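Local coordinates for protein putative N-acetylmuramoyl-L-alanine amidase,autolysin cwp6 (Peptoclostridium difficile, PDB 5J72) that probably hydrolyses the amide bond between N-acetylmuramic acid and L-alanine in peptidoglycan, using a zinc-dependent amidase domain, and carries CWB2 modules that anchor it to the cell wall, at residues G421-D424 with S425-N428. Residues are numbered along the deposited sequence; the frame is centred on the assembly and turned at random.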
ATOM      1  N   GLY A 421      10.075  -2.720  13.469  1.00 36.33           N
ATOM      2  CA  GLY A 421       9.604  -1.486  14.095  1.00 37.58           C
ATOM      3  C   GLY A 421       8.102  -1.360  14.136  1.00 37.10           C
ATOM      4  O   GLY A 421       7.590  -0.643  14.989  1.00 34.50           O
ATOM      5  N   MET A 422       7.387  -2.013  13.209  1.00 31.16           N
ATOM      6  CA  MET A 422       5.952  -1.948  13.226  1.00 30.69           C
ATOM      7  C   MET A 422       5.449  -2.770  14.426  1.00 34.20           C
ATOM      8  O   MET A 422       5.956  -3.869  14.656  1.00 33.26           O
ATOM      9  CB  MET A 422       5.358  -2.501  11.916  1.00 29.36           C
ATOM     10  CG  MET A 422       3.828  -2.349  11.871  1.00 24.95           C
ATOM     11  SD  MET A 422       3.189  -2.509  10.187  1.00 27.26           S
ATOM     12  CE  MET A 422       3.936  -1.136   9.443  1.00 28.53           C
ATOM     13  N   LYS A 423       4.468  -2.262  15.189  1.00 31.58           N
ATOM     14  CA  LYS A 423       3.988  -3.005  16.365  1.00 32.61           C
ATOM     15  C   LYS A 423       3.305  -4.286  15.996  1.00 33.81           C
ATOM     16  O   LYS A 423       2.644  -4.356  14.969  1.00 29.87           O
ATOM     17  CB  LYS A 423       2.966  -2.165  17.169  1.00 35.05           C
ATOM     18  CG  LYS A 423       3.500  -0.812  17.588  1.00 44.74           C
ATOM     19  CD  LYS A 423       4.862  -0.913  18.202  1.00 54.78           C
ATOM     20  CE  LYS A 423       4.802  -0.614  19.671  1.00 61.40           C
ATOM     21  NZ  LYS A 423       5.643   0.566  19.992  1.00 66.58           N
ATOM     22  N   ASP A 424       3.424  -5.315  16.860  1.00 32.62           N
ATOM     23  CA  ASP A 424       2.792  -6.607  16.603  1.00 35.27           C
ATOM     24  C   ASP A 424       1.365  -6.432  16.413  1.00 34.01           C
ATOM     25  O   ASP A 424       0.697  -7.086  15.624  1.00 34.93           O
ATOM     26  CB  ASP A 424       2.994  -7.560  17.825  1.00 41.84           C
ATOM     27  CG  ASP A 424       4.416  -8.080  17.996  1.00 51.66           C
ATOM     28  OD1 ASP A 424       5.226  -7.913  17.065  1.00 52.31           O
ATOM     29  OD2 ASP A 424       4.715  -8.645  19.064  1.00 56.00           O
ATOM     30  N   SER A 425       0.849  -5.522  17.218  1.00 36.17           N
ATOM     31  CA  SER A 425      -0.544  -5.139  17.255  1.00 35.43           C
ATOM     32  C   SER A 425      -1.066  -4.725  15.833  1.00 32.46           C
ATOM     33  O   SER A 425      -2.129  -5.142  15.376  1.00 32.39           O
ATOM     34  CB  SER A 425      -0.640  -3.946  18.216  1.00 39.86           C
ATOM     35  OG  SER A 425      -1.925  -3.383  18.196  1.00 50.65           O
ATOM     36  N   VAL A 426      -0.298  -3.887  15.172  1.00 29.85           N
ATOM     37  CA  VAL A 426      -0.635  -3.361  13.840  1.00 29.53           C
ATOM     38  C   VAL A 426      -0.559  -4.422  12.729  1.00 24.65           C
ATOM     39  O   VAL A 426      -1.521  -4.585  11.978  1.00 23.86           O
ATOM     40  CB  VAL A 426       0.384  -2.215  13.617  1.00 29.00           C
ATOM     41  CG1 VAL A 426       0.196  -1.593  12.222  1.00 27.49           C
ATOM     42  CG2 VAL A 426       0.211  -1.161  14.736  1.00 31.40           C
ATOM     43  N   ILE A 427       0.575  -5.141  12.657  1.00 27.31           N
ATOM     44  CA  ILE A 427       0.698  -6.157  11.593  1.00 28.82           C
ATOM     45  C   ILE A 427      -0.376  -7.278  11.821  1.00 25.41           C
ATOM     46  O   ILE A 427      -1.027  -7.747  10.867  1.00 24.10           O
ATOM     47  CB  ILE A 427       2.180  -6.683  11.550  1.00 28.53           C
ATOM     48  CG1 ILE A 427       2.362  -7.603  10.296  1.00 28.89           C
ATOM     49  CG2 ILE A 427       2.557  -7.431  12.836  1.00 27.79           C
ATOM     50  CD1 ILE A 427       2.297  -6.727   8.961  1.00 31.42           C
ATOM     51  N   ASN A 428      -0.619  -7.650  13.086  1.00 27.21           N
ATOM     52  CA  ASN A 428      -1.616  -8.693  13.343  1.00 31.75           C
ATOM     53  C   ASN A 428      -2.993  -8.239  13.001  1.00 28.50           C
ATOM     54  O   ASN A 428      -3.806  -9.028  12.542  1.00 28.12           O
ATOM     55  CB  ASN A 428      -1.584  -9.157  14.838  1.00 36.06           C
ATOM     56  CG  ASN A 428      -2.748 -10.110  15.082  1.00 52.55           C
ATOM     57  OD1 ASN A 428      -3.782  -9.707  15.649  1.00 56.09           O
ATOM     58  ND2 ASN A 428      -2.714 -11.356  14.576  1.00 54.34           N
TER
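At the N-terminal end of helix 424-433, Met422, just before the N-cap residue Lys423, packs on Val426 in the first turn. CG and SD of Met422 both lie 3.7 Å from Val426 CG1, and the two side chains cross at about a right angle. CG of Met422 is anti to its backbone N (chi1 -176°), which carries the thioether across Val426. Met422 also pairs with Ile427 in the positions of a hydrophobic staple, but a loose one: Met422 SD lies 4.5 Å from Ile427 CD1. On the other branch of Val426, CG2 packs at 3.8 Å against Lys423 CB, while the rest of the lysine chain bends away.

The carbonyl of Lys423 starts the helical ladder. Ile427 N donates to Lys423 O over 3.2 Å, nearly straight and close to the line of the C=O bond. Val426 N makes a weak second bond to the same oxygen, bent to 124°. One residue further along, Asn428 N donates to Asp424 O at 2.9 Å, tilted 24° from the carbonyl plane. Ile427 CG2 sits 3.4 Å from Asp424 O.

Val368 of strand 362-370 touches both Met422 and Ile427, and Thr394 of strand 391-394 touches Met422 and Val426. Before the helix, the backbone of Lys423 is hydrogen-bonded to Lys396. The apolar side of this first turn thus packs on the parallel strands of the third CWB2 module, a strand-to-helix connection typical of an alpha/beta fold.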